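Local coordinates for protein trehalose-6-phosphate phosphatase (Candida albicans, PDB 5DXI) that is a trehalose-phosphatase domain of the HAD clan that holds a magnesium ion and a beryllium trifluoride ion in its pocket, at residues C92-I97 and V103-S108; Q63-S68 and K196-H201. One frame throughout, in Å; residues are numbered along the deposited sequence.

Contact 1. Residues C92-I97 and V103-S108; sequences CFMKDI and VNLAAS
Val103 and Met94 form an antiparallel hydrogen-bonded pair in the beta hairpin of strands 93-95 and 103-104. Val103 N gives a nearly straight bond to Met94 O at 2.8 Å. Val103 O takes the return bond from Met94 N at 3.0 Å. The same Val103 O also lies 3.2 Å from Phe93 CA in a CA-H...O contact, so this carbonyl meets two groups of the facing strand.

Asn104 stands in the non-hydrogen-bonded pair with Phe93 and sets its amide above the CE2-CZ rim of the phenyl ring, with OD1 over one face. Ring and amide planes differ by 28°, and the closest approach is Phe93 CE2 to Asn104 CG at 3.5 Å. With CG anti to the backbone N (chi1 -176°), the Asn104 amide reaches both the ring and its own turn: OD1 accepts from Ala106 N at 2.8 Å, an Asx turn, with the donor well above the carbonyl plane. A type I turn from Asn104 to Ala107 bends the chain here.

Leu105 N reaches Cys92 O at 2.7 Å, a short but bent bond of 138°, just where Cys92 and Phe93 form a classic beta bulge opposite Ala88. On the Met94 and Val103 side of the sheet, Leu105 turns CD1 onto Met94 CG at 3.8 Å. Ala106 adds a looser apolar touch, its CB 4.5 Å from Cys92 SG.

The hairpin forms one margin of the mixed HAD sheet, with strand 103-104 outermost and strand 93-95 running antiparallel to 85-88. Helix 191-199 covers Met94 and Leu105 through Ile194, while Phe93 touches Trp102 and Ala88 on the other face.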
# COMPACT_ATOMS: atom_id res chain seq x y z
N CYS A 92 4.74 3.74 -8.87
CA CYS A 92 5.16 4.42 -10.10
C CYS A 92 5.11 5.93 -9.99
O CYS A 92 5.89 6.63 -10.65
CB CYS A 92 4.31 3.95 -11.28
SG CYS A 92 4.58 2.20 -11.68
N PHE A 93 4.22 6.45 -9.14
CA PHE A 93 4.02 7.91 -9.04
C PHE A 93 3.98 8.37 -7.59
O PHE A 93 3.51 7.63 -6.74
CB PHE A 93 2.72 8.34 -9.73
CG PHE A 93 2.67 8.02 -11.19
CD1 PHE A 93 2.21 6.78 -11.63
CD2 PHE A 93 3.07 8.94 -12.14
CE1 PHE A 93 2.17 6.48 -12.98
CE2 PHE A 93 3.03 8.65 -13.49
CZ PHE A 93 2.58 7.43 -13.91
N MET A 94 4.46 9.58 -7.33
CA MET A 94 4.39 10.20 -6.00
C MET A 94 3.92 11.64 -6.10
O MET A 94 4.30 12.34 -7.04
CB MET A 94 5.75 10.20 -5.30
CG MET A 94 6.21 8.90 -4.76
SD MET A 94 7.80 9.09 -3.91
CE MET A 94 7.33 9.82 -2.35
N LYS A 95 3.15 12.10 -5.13
CA LYS A 95 2.84 13.52 -5.09
C LYS A 95 2.86 14.04 -3.66
O LYS A 95 2.02 13.66 -2.83
CB LYS A 95 1.49 13.83 -5.77
CG LYS A 95 1.26 15.35 -5.92
CD LYS A 95 -0.02 15.71 -6.65
CE LYS A 95 -1.23 15.52 -5.76
NZ LYS A 95 -2.38 16.38 -6.16
N ASP A 96 3.83 14.91 -3.37
CA ASP A 96 3.96 15.54 -2.07
C ASP A 96 2.73 16.34 -1.69
O ASP A 96 1.99 16.82 -2.56
CB ASP A 96 5.19 16.44 -2.03
CG ASP A 96 6.47 15.68 -1.75
OD1 ASP A 96 6.58 15.14 -0.63
OD2 ASP A 96 7.37 15.64 -2.62
N ILE A 97 2.53 16.51 -0.39
CA ILE A 97 1.38 17.23 0.14
C ILE A 97 1.32 18.67 -0.38
O ILE A 97 0.25 19.17 -0.74
CB ILE A 97 1.39 17.20 1.68
CG1 ILE A 97 1.23 15.75 2.15
CG2 ILE A 97 0.26 18.05 2.23
CD1 ILE A 97 1.25 15.56 3.67
N VAL A 103 5.48 13.11 -9.42
CA VAL A 103 6.73 12.61 -9.97
C VAL A 103 6.49 11.22 -10.55
O VAL A 103 5.93 10.35 -9.88
CB VAL A 103 7.84 12.54 -8.90
CG1 VAL A 103 9.11 11.92 -9.48
CG2 VAL A 103 8.13 13.91 -8.32
N ASN A 104 6.88 11.00 -11.81
CA ASN A 104 6.82 9.66 -12.39
C ASN A 104 8.12 8.92 -12.17
O ASN A 104 9.07 9.11 -12.93
CB ASN A 104 6.52 9.72 -13.90
CG ASN A 104 6.36 8.33 -14.52
OD1 ASN A 104 6.54 7.32 -13.85
ND2 ASN A 104 6.00 8.28 -15.80
N LEU A 105 8.15 8.04 -11.18
CA LEU A 105 9.39 7.32 -10.86
C LEU A 105 9.74 6.30 -11.93
O LEU A 105 10.86 5.78 -11.96
CB LEU A 105 9.30 6.64 -9.48
CG LEU A 105 9.26 7.47 -8.19
CD1 LEU A 105 8.04 8.36 -8.04
CD2 LEU A 105 9.39 6.54 -6.98
N ALA A 106 8.80 6.01 -12.83
CA ALA A 106 9.06 5.04 -13.90
C ALA A 106 9.27 5.73 -15.25
O ALA A 106 9.33 5.07 -16.29
CB ALA A 106 7.93 4.04 -13.99
N ALA A 107 9.39 7.05 -15.24
CA ALA A 107 9.43 7.84 -16.48
C ALA A 107 10.55 7.41 -17.43
O ALA A 107 10.46 7.59 -18.64
CB ALA A 107 9.57 9.32 -16.14
N SER A 108 11.63 6.85 -16.89
CA SER A 108 12.76 6.47 -17.72
C SER A 108 12.74 4.99 -18.09
O SER A 108 13.62 4.51 -18.81
CB SER A 108 14.07 6.83 -17.03
OG SER A 108 14.25 6.06 -15.85

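Contact 2. Residues Q63-S68 and K196-H201; sequences QIWIIS and KRLVLH. With BEF (beryllium trifluoride ion), chain F.
Leu198 spreads both methyls over one face of the Trp65 indole. CD2 makes a CH-pi contact with the six-membered ring, 3.6 Å from its centroid and 22° off the normal, and comes closest at Trp65 CE2 (3.4 Å). CD1 sits over the CG-CD2 bond of the indole, 3.6 Å from Trp65 CG. Leu198 CD1 also meets Ile67 CD1 tip to tip at 4.0 Å. One leucine thus packs on two side chains spaced two residues apart along the strand, both pointing toward the helix.

The leucine fork is aimed by a CG anti to the carbonyl carbon (chi1 -69°) and an extended chi2 of 175°. Met94 of strand 93-95 touches both Trp65 and Leu198, and Leu26 of strand 23-27 lies against Leu198.

Just beyond strand 62-67, Ser68 OG donates a very short 2.5 Å hydrogen bond to F3 of the beryllium trifluoride ion. The same OG is hydrogen-bonded to Arg70 N and to O6 of a bound alpha-D-glucopyranose. Lys191, at the start of the helix, bonds to Ile67 O and to the ion, linking both segments' elements to the pocket.

Strand 62-67 runs parallel between 23-27 and 85-88 in the HAD sheet; helix 191-199 packs on its Trp65 and Ile67 side, with helix 235-253 beside it touching Ile67 and Val199.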
# COMPACT_ATOMS: atom_id res chain seq x y z
N GLN A 63 2.48 13.31 9.29
CA GLN A 63 2.51 13.28 7.82
C GLN A 63 1.81 12.02 7.35
O GLN A 63 2.15 10.91 7.78
CB GLN A 63 3.95 13.31 7.30
CG GLN A 63 4.71 14.59 7.57
CD GLN A 63 4.12 15.77 6.85
OE1 GLN A 63 4.20 15.86 5.62
NE2 GLN A 63 3.51 16.68 7.59
N ILE A 64 0.82 12.17 6.48
CA ILE A 64 0.04 11.02 6.05
C ILE A 64 0.17 10.77 4.55
O ILE A 64 -0.00 11.69 3.74
CB ILE A 64 -1.44 11.18 6.39
CG1 ILE A 64 -1.62 11.44 7.88
CG2 ILE A 64 -2.23 9.95 5.94
CD1 ILE A 64 -3.04 11.89 8.22
N TRP A 65 0.45 9.52 4.18
CA TRP A 65 0.56 9.14 2.78
C TRP A 65 -0.38 7.99 2.44
O TRP A 65 -0.48 7.00 3.20
CB TRP A 65 2.00 8.77 2.44
CG TRP A 65 2.85 9.97 2.22
CD1 TRP A 65 3.31 10.83 3.18
CD2 TRP A 65 3.31 10.48 0.97
NE1 TRP A 65 4.04 11.83 2.60
CE2 TRP A 65 4.05 11.65 1.24
CE3 TRP A 65 3.18 10.05 -0.35
CZ2 TRP A 65 4.67 12.39 0.24
CZ3 TRP A 65 3.78 10.80 -1.35
CH2 TRP A 65 4.52 11.95 -1.05
N ILE A 66 -1.08 8.14 1.32
CA ILE A 66 -1.87 7.07 0.74
C ILE A 66 -1.06 6.44 -0.39
O ILE A 66 -0.73 7.10 -1.37
CB ILE A 66 -3.22 7.58 0.19
CG1 ILE A 66 -3.90 8.53 1.19
CG2 ILE A 66 -4.10 6.40 -0.22
CD1 ILE A 66 -4.14 7.94 2.57
N ILE A 67 -0.71 5.17 -0.22
CA ILE A 67 0.14 4.45 -1.14
C ILE A 67 -0.62 3.27 -1.73
O ILE A 67 -0.88 2.28 -1.05
CB ILE A 67 1.44 3.96 -0.42
CG1 ILE A 67 2.11 5.15 0.27
CG2 ILE A 67 2.37 3.25 -1.38
CD1 ILE A 67 3.24 4.79 1.19
N SER A 68 -0.99 3.39 -3.01
CA SER A 68 -2.03 2.55 -3.57
C SER A 68 -1.66 1.96 -4.92
O SER A 68 -0.75 2.45 -5.58
CB SER A 68 -3.34 3.37 -3.71
OG SER A 68 -4.40 2.58 -4.25
N LYS A 196 10.67 3.63 1.68
CA LYS A 196 12.06 4.03 1.90
C LYS A 196 12.26 5.53 1.65
O LYS A 196 12.93 6.22 2.44
CB LYS A 196 13.01 3.20 1.02
CG LYS A 196 14.48 3.58 1.12
CD LYS A 196 15.38 2.50 0.48
CE LYS A 196 15.31 2.54 -1.05
NZ LYS A 196 16.04 1.39 -1.69
N ARG A 197 11.68 6.05 0.58
CA ARG A 197 11.84 7.46 0.24
C ARG A 197 11.16 8.39 1.24
O ARG A 197 11.55 9.55 1.38
CB ARG A 197 11.31 7.75 -1.16
CG ARG A 197 12.22 7.23 -2.26
CD ARG A 197 11.54 7.38 -3.60
NE ARG A 197 12.33 6.79 -4.68
CZ ARG A 197 12.69 7.47 -5.76
NH1 ARG A 197 12.34 8.74 -5.89
NH2 ARG A 197 13.40 6.89 -6.72
N LEU A 198 10.16 7.86 1.95
CA LEU A 198 9.38 8.66 2.90
C LEU A 198 9.93 8.57 4.30
O LEU A 198 9.90 9.55 5.05
CB LEU A 198 7.92 8.22 2.88
CG LEU A 198 7.14 8.55 1.61
CD1 LEU A 198 5.72 7.95 1.67
CD2 LEU A 198 7.09 10.07 1.35
N VAL A 199 10.41 7.38 4.67
CA VAL A 199 10.92 7.14 6.00
C VAL A 199 12.35 7.67 6.16
O VAL A 199 12.66 8.39 7.11
CB VAL A 199 10.89 5.64 6.33
CG1 VAL A 199 11.75 5.32 7.55
CG2 VAL A 199 9.45 5.17 6.52
N LEU A 200 13.22 7.31 5.22
CA LEU A 200 14.61 7.76 5.29
C LEU A 200 14.71 9.12 4.65
O LEU A 200 15.30 9.26 3.58
CB LEU A 200 15.54 6.76 4.61
CG LEU A 200 15.53 5.36 5.22
CD1 LEU A 200 16.45 4.46 4.42
CD2 LEU A 200 15.92 5.38 6.70
N HIS A 201 14.15 10.11 5.32
CA HIS A 201 13.93 11.43 4.73
C HIS A 201 13.57 12.39 5.86
O HIS A 201 12.89 12.01 6.81
CB HIS A 201 12.81 11.37 3.69
CG HIS A 201 12.78 12.53 2.73
ND1 HIS A 201 13.70 12.67 1.72
CD2 HIS A 201 11.92 13.57 2.61
CE1 HIS A 201 13.43 13.77 1.03
NE2 HIS A 201 12.35 14.33 1.55
BE BEF F . -3.93 -0.35 -1.65
F1 BEF F . -3.13 -0.84 -3.15
F2 BEF F . -5.28 -1.41 -2.05
F3 BEF F . -4.82 1.00 -2.37

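From the N terminus, strand 62-67 comes first, followed by strand 93-95 and its return strand 103-104; contact 1 closes a short hairpin of only a few intervening residues. The chain then passes through the antiparallel four-stranded sheet before coming back with helix 191-199, where contact 2 closes a far longer loop. Contact 1 is therefore nested wholly inside contact 2. Their centres lie 12 Å apart and they touch directly: Lys95 O lies near Trp65 CH2 on the side of the ring away from Leu198, Asp96 OD1 comes beside the rim at CZ2, and Leu105 packs on Arg197. Together they join the hairpin margin, a central strand and a covering helix of one sheet.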